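Local coordinates for uncharacterized protein Y57A10A.28 (PDB 5EIK) that forms a homotrimeric potassium channel of intracellular membranes, binds PIP2, and may carry counter-ions during calcium release from internal stores, at residues R134-A145 / Q156-G164; H35-V43 / L64-A72. All coordinates share one frame; numbering follows the deposited sequence.

Contact 1 joins helix 120-148 to helix 153-165, and contact 2 joins helix 30-47 to helix 59-70. In each, one partner is a continuous membrane helix and the other belongs to a discontinuous one. Their centres lie 19 Å apart on opposite sides of the chain's centre, yet their nearest atoms are only about 4 Å apart, without touching. The PIP2 lipid bound at contact 1 has its headgroup gripped by Arg134. Lys130, a second ligand of that headgroup, has its side chain about 4 Å from that of His35 in contact 2. The helix of 64-72 also borders the tails of a lipid whose headgroup is held by the third subunit.

Contact 1: R134-A145 / Q156-G164; sequences RTHKIAAGVKHA and QILVGVAKG. With PT5 ([(2R)-1-octadecanoyloxy-3-[oxidanyl-[(1R,2R,3S,4R,5R,6S)-2,3,6-tris(oxidanyl)-4,5-diphosphonooxy-cyclohexyl]oxy-phospho ryl]oxy-propan-2-yl] (8Z)-icosa-5,8,11,14-tetraenoate), chain B.
Arg134 reaches the C-terminal carbonyl of 156-164, Gly164 O, and joins protein to lipid through one flat group. Its NH1 gives that oxygen a weak, bent bond (Arg134 NH1 to Gly164 O 2.7 Å, 130°). A straighter one runs from Arg134 NH1 to PT5 O43, an oxygen of the PIP2 phosphate (2.9 Å, 160°). Arg134 NH2 adds a bond to PT5 O42 of the same phosphate at 2.8 Å, so the guanidinium grips two phosphate oxygens. With CG anti to the backbone N (chi1 -178°) and a bend at chi3, the chain leaves its helix and turns this edge to the headgroup. Glu131 pairs with NE, and Lys130 brings a second positive charge to the lipid.

The other polar link is a weak bond from Lys163 NZ to Lys137 O, at 3.2 Å. The Lys163 chain, bent at chi2, chi3 and chi4, packs as a knob among Lys137, Ile138, Ala140 and Gly141, its CG 3.7 Å from Gly141 CA.

Apolar packing relies on small residues. The axes approach to 7.4 Å because Gly141, Gly160 and Gly164 have no CB, which at each would clash with the other helix. Ile138 CG1 lies over Gly164 CA at 3.6 Å, while Ala145 CB meets Val159 CB at 3.9 Å. Glycines thus let the roughly antiparallel helices come close, and the buried arginine's charge is probably balanced by the phosphate and Glu131 together.

Contact 2: H35-V43 / L64-A72; sequences HYVLTCLSV and LSCMLMSFA. With PT5 ([(2R)-1-octadecanoyloxy-3-[oxidanyl-[(1R,2R,3S,4R,5R,6S)-2,3,6-tris(oxidanyl)-4,5-diphosphonooxy-cyclohexyl]oxy-phospho ryl]oxy-propan-2-yl] (8Z)-icosa-5,8,11,14-tetraenoate), chain C.
His35 and Ser70 make the polar link of this contact: His35 NE2 donates to Ser70 O over 2.9 Å, with the oxygen in the ring plane but the donor tilted 29° from the carbonyl plane. Ser70 closes helix 59-70, just before Phe71 leaves helical angles, and the imidazole N-H gives its carbonyl a donor from the neighbouring helix. Beside it the Tyr36 ring meets Phe71 obliquely, the planes at 54°, and Tyr36 OH comes to 3.4 Å from Phe71 CZ. An alanine in place of Tyr36 would probably take away the ring that Phe71 meets on this side, leaving it less restrained, and uncover Ser70 CB.

Farther along, Thr39 CG2 presses on Met69 CB at a tight 3.4 Å. Cys40 SG and Cys66 SG touch, 3.7 Å apart and therefore unbonded, and Val43 closes over Cys66 SG and Met69 CG.

Behind this shell, hydroxyls are turned back onto their own helices. Thr39 OG1 donates to His35 O and lies over one face of the His35 ring; with OG1 anti to the carbonyl carbon (chi1 -64°), CG2 is left to meet Met69. Ser70 OG likewise donates to Cys66 O, which Ser70 N reaches from the opposite face. Trp102 and Phe106 of helix 92-107 pack on Cys66, while Glu174 of helix 167-177 touches Met69. The arrangement belongs to the TRIC channel fold, in which a continuous membrane helix packs across a discontinuous one near its break.

Contact 1: R134-A145 / Q156-G164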
loop_
_atom_site.group_PDB
_atom_site.type_symbol
_atom_site.label_atom_id
_atom_site.label_comp_id
_atom_site.label_asym_id
_atom_site.label_seq_id
_atom_site.Cartn_x
_atom_site.Cartn_y
_atom_site.Cartn_z
ATOM N N ARG A 134 9.328 -3.514 -22.742
ATOM C CA ARG A 134 8.528 -2.514 -22.044
ATOM C C ARG A 134 7.358 -2.057 -22.924
ATOM O O ARG A 134 6.224 -1.915 -22.448
ATOM C CB ARG A 134 9.378 -1.298 -21.682
ATOM C CG ARG A 134 8.600 -0.242 -20.904
ATOM C CD ARG A 134 9.283 1.111 -20.960
ATOM N NE ARG A 134 10.669 1.049 -20.504
ATOM C CZ ARG A 134 11.047 1.037 -19.230
ATOM N NH1 ARG A 134 10.140 1.089 -18.262
ATOM N NH2 ARG A 134 12.335 0.972 -18.925
ATOM N N THR A 135 7.646 -1.815 -24.202
ATOM C CA THR A 135 6.627 -1.367 -25.145
ATOM C C THR A 135 5.497 -2.379 -25.203
ATOM O O THR A 135 4.322 -2.015 -25.252
ATOM C CB THR A 135 7.206 -1.189 -26.550
ATOM O OG1 THR A 135 8.281 -0.242 -26.505
ATOM C CG2 THR A 135 6.141 -0.670 -27.496
ATOM N N HIS A 136 5.857 -3.656 -25.195
ATOM C CA HIS A 136 4.861 -4.720 -25.215
ATOM C C HIS A 136 4.042 -4.734 -23.921
ATOM O O HIS A 136 2.849 -5.024 -23.950
ATOM C CB HIS A 136 5.538 -6.084 -25.382
ATOM C CG HIS A 136 4.614 -7.239 -25.159
ATOM N ND1 HIS A 136 3.745 -7.696 -26.126
ATOM C CD2 HIS A 136 4.387 -7.999 -24.059
ATOM C CE1 HIS A 136 3.022 -8.688 -25.632
ATOM N NE2 HIS A 136 3.392 -8.889 -24.380
ATOM N N LYS A 137 4.680 -4.441 -22.786
ATOM C CA LYS A 137 3.965 -4.441 -21.503
ATOM C C LYS A 137 2.886 -3.358 -21.499
ATOM O O LYS A 137 1.751 -3.599 -21.095
ATOM C CB LYS A 137 4.920 -4.183 -20.333
ATOM C CG LYS A 137 5.950 -5.265 -20.074
ATOM C CD LYS A 137 6.767 -4.929 -18.830
ATOM C CE LYS A 137 7.695 -6.066 -18.434
ATOM N NZ LYS A 137 6.955 -7.350 -18.297
ATOM N N ILE A 138 3.259 -2.163 -21.942
ATOM C CA ILE A 138 2.327 -1.057 -22.004
ATOM C C ILE A 138 1.146 -1.381 -22.910
ATOM O O ILE A 138 -0.005 -1.181 -22.525
ATOM C CB ILE A 138 3.024 0.214 -22.509
ATOM C CG1 ILE A 138 4.121 0.606 -21.520
ATOM C CG2 ILE A 138 2.000 1.344 -22.697
ATOM C CD1 ILE A 138 4.919 1.787 -21.927
ATOM N N ALA A 139 1.429 -1.896 -24.105
ATOM C CA ALA A 139 0.375 -2.224 -25.067
ATOM C C ALA A 139 -0.552 -3.289 -24.511
ATOM O O ALA A 139 -1.770 -3.198 -24.653
ATOM C CB ALA A 139 0.985 -2.686 -26.397
ATOM N N ALA A 140 0.031 -4.296 -23.869
ATOM C CA ALA A 140 -0.751 -5.376 -23.279
ATOM C C ALA A 140 -1.613 -4.827 -22.151
ATOM O O ALA A 140 -2.765 -5.230 -21.986
ATOM C CB ALA A 140 0.179 -6.472 -22.740
ATOM N N GLY A 141 -1.043 -3.906 -21.378
ATOM C CA GLY A 141 -1.769 -3.305 -20.277
ATOM C C GLY A 141 -2.993 -2.557 -20.768
ATOM O O GLY A 141 -4.075 -2.661 -20.183
ATOM N N VAL A 142 -2.818 -1.806 -21.853
ATOM C CA VAL A 142 -3.908 -1.039 -22.436
ATOM C C VAL A 142 -5.001 -1.970 -22.954
ATOM O O VAL A 142 -6.191 -1.750 -22.709
ATOM C CB VAL A 142 -3.390 -0.144 -23.583
ATOM C CG1 VAL A 142 -4.547 0.444 -24.359
ATOM C CG2 VAL A 142 -2.531 0.976 -23.008
ATOM N N LYS A 143 -4.594 -3.019 -23.659
ATOM C CA LYS A 143 -5.542 -3.980 -24.205
ATOM C C LYS A 143 -6.334 -4.648 -23.085
ATOM O O LYS A 143 -7.554 -4.800 -23.179
ATOM C CB LYS A 143 -4.801 -5.038 -25.018
ATOM C CG LYS A 143 -5.701 -5.968 -25.796
ATOM C CD LYS A 143 -4.885 -7.021 -26.526
ATOM C CE LYS A 143 -5.773 -7.952 -27.340
ATOM N NZ LYS A 143 -4.978 -8.968 -28.082
ATOM N N HIS A 144 -5.641 -5.044 -22.023
ATOM C CA HIS A 144 -6.299 -5.679 -20.886
ATOM C C HIS A 144 -7.345 -4.732 -20.285
ATOM O O HIS A 144 -8.492 -5.126 -20.042
ATOM C CB HIS A 144 -5.253 -6.061 -19.836
ATOM C CG HIS A 144 -5.816 -6.765 -18.641
ATOM N ND1 HIS A 144 -6.700 -7.817 -18.743
ATOM C CD2 HIS A 144 -5.588 -6.591 -17.318
ATOM C CE1 HIS A 144 -6.994 -8.261 -17.533
ATOM N NE2 HIS A 144 -6.331 -7.534 -16.651
ATOM N N ALA A 145 -6.954 -3.478 -20.065
ATOM C CA ALA A 145 -7.865 -2.493 -19.494
ATOM C C ALA A 145 -9.068 -2.236 -20.394
ATOM O O ALA A 145 -10.184 -2.057 -19.905
ATOM C CB ALA A 145 -7.132 -1.185 -19.230
ATOM N N GLN A 156 -7.607 3.073 -18.798
ATOM C CA GLN A 156 -6.820 2.405 -19.817
ATOM C C GLN A 156 -5.409 2.995 -19.892
ATOM O O GLN A 156 -4.421 2.268 -19.975
ATOM C CB GLN A 156 -7.521 2.533 -21.164
ATOM C CG GLN A 156 -8.833 1.760 -21.243
ATOM C CD GLN A 156 -9.705 2.215 -22.399
ATOM O OE1 GLN A 156 -9.229 2.882 -23.317
ATOM N NE2 GLN A 156 -10.980 1.853 -22.363
ATOM N N ILE A 157 -5.314 4.315 -19.849
ATOM C CA ILE A 157 -4.018 4.956 -19.919
ATOM C C ILE A 157 -3.190 4.662 -18.669
ATOM O O ILE A 157 -2.040 4.233 -18.768
ATOM C CB ILE A 157 -4.177 6.476 -20.116
ATOM C CG1 ILE A 157 -4.822 6.746 -21.476
ATOM C CG2 ILE A 157 -2.830 7.165 -20.084
ATOM C CD1 ILE A 157 -5.232 8.203 -21.681
ATOM N N LEU A 158 -3.777 4.868 -17.496
ATOM C CA LEU A 158 -3.066 4.626 -16.248
ATOM C C LEU A 158 -2.568 3.188 -16.131
ATOM O O LEU A 158 -1.450 2.943 -15.673
ATOM C CB LEU A 158 -3.959 4.992 -15.062
ATOM C CG LEU A 158 -4.354 6.471 -15.076
ATOM C CD1 LEU A 158 -5.341 6.759 -13.958
ATOM C CD2 LEU A 158 -3.098 7.332 -14.943
ATOM N N VAL A 159 -3.391 2.233 -16.545
ATOM C CA VAL A 159 -2.978 0.841 -16.487
ATOM C C VAL A 159 -1.763 0.630 -17.404
ATOM O O VAL A 159 -0.805 -0.054 -17.037
ATOM C CB VAL A 159 -4.137 -0.101 -16.896
ATOM C CG1 VAL A 159 -3.613 -1.516 -17.136
ATOM C CG2 VAL A 159 -5.188 -0.123 -15.789
ATOM N N GLY A 160 -1.805 1.238 -18.588
ATOM C CA GLY A 160 -0.707 1.112 -19.519
ATOM C C GLY A 160 0.570 1.663 -18.914
ATOM O O GLY A 160 1.648 1.075 -19.054
ATOM N N VAL A 161 0.451 2.799 -18.234
ATOM C CA VAL A 161 1.600 3.427 -17.600
ATOM C C VAL A 161 2.103 2.574 -16.433
ATOM O O VAL A 161 3.311 2.450 -16.218
ATOM C CB VAL A 161 1.233 4.838 -17.091
ATOM C CG1 VAL A 161 2.417 5.478 -16.398
ATOM C CG2 VAL A 161 0.791 5.702 -18.260
ATOM N N ALA A 162 1.175 1.978 -15.690
ATOM C CA ALA A 162 1.536 1.144 -14.545
ATOM C C ALA A 162 2.355 -0.053 -15.007
ATOM O O ALA A 162 3.327 -0.431 -14.358
ATOM C CB ALA A 162 0.278 0.673 -13.806
ATOM N N LYS A 163 1.960 -0.644 -16.129
ATOM C CA LYS A 163 2.678 -1.789 -16.680
ATOM C C LYS A 163 4.065 -1.394 -17.165
ATOM O O LYS A 163 5.003 -2.186 -17.084
ATOM C CB LYS A 163 1.902 -2.409 -17.848
ATOM C CG LYS A 163 0.630 -3.127 -17.440
ATOM C CD LYS A 163 0.925 -4.384 -16.639
ATOM C CE LYS A 163 0.658 -5.641 -17.450
ATOM N NZ LYS A 163 1.490 -5.710 -18.682
ATOM N N GLY A 164 4.198 -0.165 -17.658
ATOM C CA GLY A 164 5.479 0.293 -18.170
ATOM C C GLY A 164 6.422 0.981 -17.199
ATOM O O GLY A 164 7.638 0.909 -17.374
HETATM O O12 PT5 B . 9.778 8.796 -12.018
HETATM P P1 PT5 B . 9.234 7.658 -11.170
HETATM O O13 PT5 B . 7.671 7.065 -11.645
HETATM O O11 PT5 B . 9.053 8.008 -9.578
HETATM O O6 PT5 B . 12.816 6.107 -11.313
HETATM O O1 PT5 B . 10.114 6.347 -11.200
HETATM C C1 PT5 B . 10.711 5.866 -12.409
HETATM C C6 PT5 B . 11.957 5.161 -11.954
HETATM C C2 PT5 B . 9.796 4.863 -13.209
HETATM O O2 PT5 B . 9.384 3.782 -12.351
HETATM C C3 PT5 B . 10.585 4.236 -14.399
HETATM O O3 PT5 B . 9.752 3.259 -15.009
HETATM C C4 PT5 B . 11.865 3.572 -13.958
HETATM O O4 PT5 B . 12.628 3.228 -15.075
HETATM P P4 PT5 B . 12.913 1.665 -15.438
HETATM O O41 PT5 B . 13.580 0.839 -14.221
HETATM O O42 PT5 B . 13.895 1.559 -16.719
HETATM O O43 PT5 B . 11.598 1.006 -15.761
HETATM C C5 PT5 B . 12.742 4.495 -13.090
HETATM O O5 PT5 B . 13.776 3.692 -12.520
HETATM P P5 PT5 B . 15.281 3.938 -13.111
HETATM O O52 PT5 B . 15.301 4.796 -14.452
HETATM O O51 PT5 B . 16.205 4.640 -11.893
HETATM O O53 PT5 B . 15.772 2.356 -13.272
HETATM C C7 PT5 B . 6.925 6.160 -10.784
HETATM C C8 PT5 B . 5.463 6.642 -10.793
HETATM C C9 PT5 B . 5.092 7.623 -9.634
HETATM O O16 PT5 B . 4.579 5.456 -10.723
HETATM C C10 PT5 B . 3.960 5.098 -11.887
HETATM O O17 PT5 B . 4.502 4.469 -12.780
HETATM O O18 PT5 B . 3.859 7.132 -8.949
HETATM C C11 PT5 B . 2.998 7.997 -8.196
HETATM O O19 PT5 B . 2.886 9.247 -8.349
HETATM C C12 PT5 B . 2.503 5.551 -11.977
HETATM C C13 PT5 B . 1.425 4.475 -12.266
HETATM C C14 PT5 B . 0.023 5.117 -12.381
HETATM C C15 PT5 B . -0.845 4.900 -11.128
HETATM C C16 PT5 B . -2.323 5.348 -11.318
HETATM C C17 PT5 B . -2.937 6.026 -10.053
HETATM C C18 PT5 B . -4.368 5.571 -9.750
HETATM C C19 PT5 B . -4.890 5.540 -8.612
HETATM C C20 PT5 B . -4.713 4.834 -7.258
HETATM C C21 PT5 B . -3.936 5.621 -6.172
HETATM C C22 PT5 B . -3.534 4.745 -4.969
HETATM C C23 PT5 B . -3.737 5.457 -3.616
HETATM C C24 PT5 B . -4.515 4.601 -2.593
HETATM C C31 PT5 B . 2.190 7.235 -7.142
HETATM C C32 PT5 B . 0.909 6.575 -7.731
HETATM C C33 PT5 B . 0.144 5.688 -6.705
HETATM C C34 PT5 B . 0.518 4.184 -6.747
HETATM C C35 PT5 B . -0.122 3.183 -5.664
HETATM C C36 PT5 B . 0.554 2.767 -4.535
HETATM C C37 PT5 B . -0.239 2.536 -3.229
HETATM C C38 PT5 B . 0.270 1.313 -2.652
HETATM C C39 PT5 B . 1.119 1.143 -1.473
HETATM C C40 PT5 B . 2.561 1.539 -1.517
HETATM C C25 PT5 B . -3.581 3.954 -1.541
HETATM C C26 PT5 B . -4.303 2.914 -0.669
HETATM C C41 PT5 B . 2.981 2.795 -0.745
HETATM C C42 PT5 B . 4.441 3.188 -0.999
HETATM C C43 PT5 B . 4.610 4.180 -2.155
#

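Contact 2: H35-V43 / L64-A72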
loop_
_atom_site.group_PDB
_atom_site.type_symbol
_atom_site.label_atom_id
_atom_site.label_comp_id
_atom_site.label_asym_id
_atom_site.label_seq_id
_atom_site.Cartn_x
_atom_site.Cartn_y
_atom_site.Cartn_z
ATOM N N HIS A 35 15.316 -8.153 -19.356
ATOM C CA HIS A 35 14.658 -7.328 -18.355
ATOM C C HIS A 35 15.020 -7.828 -16.939
ATOM O O HIS A 35 15.370 -7.032 -16.067
ATOM C CB HIS A 35 13.142 -7.356 -18.570
ATOM C CG HIS A 35 12.358 -6.776 -17.432
ATOM N ND1 HIS A 35 12.424 -5.446 -17.082
ATOM C CD2 HIS A 35 11.516 -7.358 -16.545
ATOM C CE1 HIS A 35 11.659 -5.234 -16.028
ATOM N NE2 HIS A 35 11.098 -6.377 -15.680
ATOM N N TYR A 36 14.953 -9.139 -16.715
ATOM C CA TYR A 36 15.296 -9.690 -15.404
ATOM C C TYR A 36 16.737 -9.364 -15.023
ATOM O O TYR A 36 17.004 -8.954 -13.890
ATOM C CB TYR A 36 15.114 -11.209 -15.363
ATOM C CG TYR A 36 13.718 -11.672 -15.679
ATOM C CD1 TYR A 36 12.602 -10.945 -15.253
ATOM C CD2 TYR A 36 13.509 -12.835 -16.415
ATOM C CE1 TYR A 36 11.313 -11.370 -15.564
ATOM C CE2 TYR A 36 12.232 -13.271 -16.729
ATOM C CZ TYR A 36 11.139 -12.536 -16.305
ATOM O OH TYR A 36 9.883 -12.969 -16.646
ATOM N N VAL A 37 17.657 -9.550 -15.970
ATOM C CA VAL A 37 19.064 -9.264 -15.724
ATOM C C VAL A 37 19.260 -7.815 -15.309
ATOM O O VAL A 37 19.890 -7.540 -14.293
ATOM C CB VAL A 37 19.945 -9.553 -16.964
ATOM C CG1 VAL A 37 21.373 -9.096 -16.708
ATOM C CG2 VAL A 37 19.944 -11.035 -17.262
ATOM N N LEU A 38 18.720 -6.887 -16.088
ATOM C CA LEU A 38 18.862 -5.478 -15.757
ATOM C C LEU A 38 18.185 -5.148 -14.418
ATOM O O LEU A 38 18.714 -4.371 -13.617
ATOM C CB LEU A 38 18.294 -4.608 -16.889
ATOM C CG LEU A 38 19.141 -4.628 -18.175
ATOM C CD1 LEU A 38 18.465 -3.844 -19.303
ATOM C CD2 LEU A 38 20.502 -4.031 -17.869
ATOM N N THR A 39 17.027 -5.748 -14.159
ATOM C CA THR A 39 16.337 -5.506 -12.900
ATOM C C THR A 39 17.208 -5.981 -11.723
ATOM O O THR A 39 17.343 -5.278 -10.714
ATOM C CB THR A 39 14.967 -6.248 -12.859
ATOM O OG1 THR A 39 14.105 -5.726 -13.875
ATOM C CG2 THR A 39 14.300 -6.087 -11.501
ATOM N N CYS A 40 17.802 -7.166 -11.847
ATOM C CA CYS A 40 18.645 -7.698 -10.775
ATOM C C CYS A 40 19.901 -6.864 -10.557
ATOM O O CYS A 40 20.332 -6.663 -9.421
ATOM C CB CYS A 40 19.040 -9.145 -11.066
ATOM S SG CYS A 40 17.703 -10.319 -10.855
ATOM N N LEU A 41 20.487 -6.387 -11.647
ATOM C CA LEU A 41 21.668 -5.555 -11.553
ATOM C C LEU A 41 21.303 -4.301 -10.772
ATOM O O LEU A 41 22.091 -3.802 -9.973
ATOM C CB LEU A 41 22.165 -5.172 -12.952
ATOM C CG LEU A 41 22.632 -6.346 -13.814
ATOM C CD1 LEU A 41 23.069 -5.852 -15.185
ATOM C CD2 LEU A 41 23.766 -7.067 -13.105
ATOM N N SER A 42 20.097 -3.797 -11.003
ATOM C CA SER A 42 19.639 -2.597 -10.321
ATOM C C SER A 42 19.497 -2.862 -8.820
ATOM O O SER A 42 19.973 -2.084 -7.990
ATOM C CB SER A 42 18.309 -2.136 -10.922
ATOM O OG SER A 42 17.865 -0.940 -10.312
ATOM N N VAL A 43 18.853 -3.965 -8.467
ATOM C CA VAL A 43 18.689 -4.289 -7.059
ATOM C C VAL A 43 20.061 -4.473 -6.418
ATOM O O VAL A 43 20.273 -4.076 -5.275
ATOM C CB VAL A 43 17.866 -5.576 -6.860
ATOM C CG1 VAL A 43 17.900 -5.993 -5.401
ATOM C CG2 VAL A 43 16.424 -5.343 -7.299
ATOM N N LEU A 64 13.271 -12.242 -3.109
ATOM C CA LEU A 64 12.011 -11.516 -3.089
ATOM C C LEU A 64 12.157 -10.104 -3.643
ATOM O O LEU A 64 11.339 -9.654 -4.440
ATOM C CB LEU A 64 11.457 -11.445 -1.662
ATOM C CG LEU A 64 10.132 -10.686 -1.557
ATOM C CD1 LEU A 64 9.084 -11.401 -2.383
ATOM C CD2 LEU A 64 9.697 -10.586 -0.114
ATOM N N SER A 65 13.198 -9.404 -3.213
ATOM C CA SER A 65 13.438 -8.057 -3.696
ATOM C C SER A 65 13.527 -8.043 -5.220
ATOM O O SER A 65 13.021 -7.130 -5.867
ATOM C CB SER A 65 14.735 -7.506 -3.106
ATOM O OG SER A 65 14.666 -7.466 -1.695
ATOM N N CYS A 66 14.158 -9.057 -5.799
ATOM C CA CYS A 66 14.292 -9.099 -7.245
ATOM C C CYS A 66 13.011 -9.504 -7.966
ATOM O O CYS A 66 12.711 -8.990 -9.042
ATOM C CB CYS A 66 15.446 -10.031 -7.639
ATOM S SG CYS A 66 17.074 -9.313 -7.300
ATOM N N MET A 67 12.247 -10.419 -7.386
ATOM C CA MET A 67 11.012 -10.824 -8.030
ATOM C C MET A 67 10.027 -9.649 -8.030
ATOM O O MET A 67 9.346 -9.399 -9.029
ATOM C CB MET A 67 10.396 -12.025 -7.308
ATOM C CG MET A 67 11.205 -13.304 -7.423
ATOM S SD MET A 67 11.509 -13.865 -9.141
ATOM C CE MET A 67 13.135 -13.115 -9.479
ATOM N N LEU A 68 9.964 -8.916 -6.918
ATOM C CA LEU A 68 9.041 -7.789 -6.837
ATOM C C LEU A 68 9.345 -6.744 -7.893
ATOM O O LEU A 68 8.436 -6.186 -8.505
ATOM C CB LEU A 68 9.072 -7.137 -5.450
ATOM C CG LEU A 68 8.497 -7.971 -4.304
ATOM C CD1 LEU A 68 8.169 -7.056 -3.140
ATOM C CD2 LEU A 68 7.242 -8.701 -4.764
ATOM N N MET A 69 10.628 -6.482 -8.102
ATOM C CA MET A 69 11.042 -5.501 -9.085
ATOM C C MET A 69 10.898 -6.053 -10.503
ATOM O O MET A 69 10.534 -5.330 -11.421
ATOM C CB MET A 69 12.492 -5.089 -8.837
ATOM C CG MET A 69 12.684 -4.201 -7.628
ATOM S SD MET A 69 11.823 -2.627 -7.818
ATOM C CE MET A 69 12.863 -1.850 -9.035
ATOM N N SER A 70 11.171 -7.339 -10.671
ATOM C CA SER A 70 11.096 -7.954 -11.981
ATOM C C SER A 70 9.693 -7.959 -12.536
ATOM O O SER A 70 9.506 -7.919 -13.748
ATOM C CB SER A 70 11.629 -9.386 -11.929
ATOM O OG SER A 70 13.046 -9.384 -11.823
ATOM N N PHE A 71 8.707 -7.988 -11.650
ATOM C CA PHE A 71 7.313 -8.024 -12.080
ATOM C C PHE A 71 6.503 -6.854 -11.529
ATOM O O PHE A 71 5.275 -6.923 -11.423
ATOM C CB PHE A 71 6.687 -9.348 -11.645
ATOM C CG PHE A 71 7.320 -10.543 -12.286
ATOM C CD1 PHE A 71 7.056 -10.856 -13.618
ATOM C CD2 PHE A 71 8.231 -11.320 -11.583
ATOM C CE1 PHE A 71 7.702 -11.930 -14.246
ATOM C CE2 PHE A 71 8.882 -12.393 -12.197
ATOM C CZ PHE A 71 8.616 -12.700 -13.531
ATOM N N ALA A 72 7.204 -5.779 -11.196
ATOM C CA ALA A 72 6.586 -4.585 -10.628
ATOM C C ALA A 72 5.357 -4.099 -11.390
ATOM O O ALA A 72 4.306 -3.858 -10.794
ATOM C CB ALA A 72 7.618 -3.469 -10.544
HETATM O O12 PT5 C . 12.424 -8.938 9.119
HETATM P P1 PT5 C . 11.118 -8.235 8.790
HETATM O O13 PT5 C . 10.035 -9.129 7.767
HETATM O O11 PT5 C . 11.282 -6.795 8.022
HETATM O O6 PT5 C . 10.962 -7.195 12.553
HETATM O O1 PT5 C . 10.212 -7.923 10.048
HETATM C C1 PT5 C . 10.051 -8.866 11.113
HETATM C C6 PT5 C . 9.813 -8.015 12.328
HETATM C C2 PT5 C . 8.838 -9.849 10.907
HETATM O O2 PT5 C . 7.631 -9.099 10.671
HETATM C C3 PT5 C . 8.608 -10.707 12.189
HETATM O O3 PT5 C . 7.437 -11.487 11.988
HETATM C C4 PT5 C . 8.420 -9.862 13.423
HETATM O O4 PT5 C . 8.441 -10.673 14.559
HETATM P P4 PT5 C . 7.108 -10.847 15.482
HETATM O O41 PT5 C . 6.502 -9.441 15.998
HETATM O O42 PT5 C . 7.439 -11.760 16.775
HETATM O O43 PT5 C . 6.044 -11.518 14.654
HETATM C C5 PT5 C . 9.542 -8.820 13.604
HETATM O O5 PT5 C . 9.129 -7.920 14.632
HETATM P P5 PT5 C . 9.932 -8.038 16.052
HETATM O O52 PT5 C . 10.820 -9.354 16.168
HETATM O O51 PT5 C . 10.843 -6.637 16.246
HETATM O O53 PT5 C . 8.643 -7.955 17.102
HETATM C C7 PT5 C . 8.872 -8.487 7.172
HETATM C C8 PT5 C . 8.800 -8.967 5.711
HETATM C C9 PT5 C . 9.510 -8.031 4.681
HETATM O O16 PT5 C . 7.374 -9.104 5.335
HETATM C C10 PT5 C . 6.889 -10.380 5.270
HETATM O O17 PT5 C . 6.551 -11.030 6.244
HETATM O O18 PT5 C . 8.570 -7.728 3.561
HETATM C C11 PT5 C . 9.022 -7.320 2.263
HETATM O O19 PT5 C . 10.157 -7.569 1.761
HETATM C C12 PT5 C . 6.795 -10.933 3.847
HETATM C C13 PT5 C . 5.425 -11.477 3.369
HETATM C C14 PT5 C . 5.529 -12.048 1.936
HETATM C C15 PT5 C . 4.940 -11.108 0.868
HETATM C C16 PT5 C . 4.841 -11.764 -0.540
HETATM C C17 PT5 C . 5.175 -10.783 -1.709
HETATM C C18 PT5 C . 4.221 -10.906 -2.900
HETATM C C19 PT5 C . 3.937 -9.981 -3.696
HETATM C C20 PT5 C . 3.260 -8.601 -3.697
HETATM C C21 PT5 C . 4.205 -7.374 -3.622
HETATM C C22 PT5 C . 3.460 -6.060 -3.316
HETATM C C23 PT5 C . 3.968 -4.873 -4.162
HETATM C C24 PT5 C . 2.830 -4.091 -4.851
HETATM C C31 PT5 C . 7.959 -6.523 1.503
HETATM C C32 PT5 C . 6.922 -7.436 0.788
HETATM C C33 PT5 C . 5.759 -6.644 0.119
HETATM C C34 PT5 C . 4.494 -6.488 1.001
HETATM C C35 PT5 C . 3.267 -5.599 0.466
HETATM C C36 PT5 C . 3.052 -4.296 0.871
HETATM C C37 PT5 C . 2.474 -3.282 -0.142
HETATM C C38 PT5 C . 1.481 -2.512 0.570
HETATM C C39 PT5 C . 1.555 -1.123 1.024
HETATM C C40 PT5 C . 2.442 -0.748 2.168
HETATM C C25 PT5 C . 2.498 -2.771 -4.113
HETATM C C26 PT5 C . 1.217 -2.104 -4.641
HETATM C C41 PT5 C . 3.716 0.046 1.855
HETATM C C42 PT5 C . 4.620 0.226 3.080
HETATM C C43 PT5 C . 5.675 -0.877 3.224
#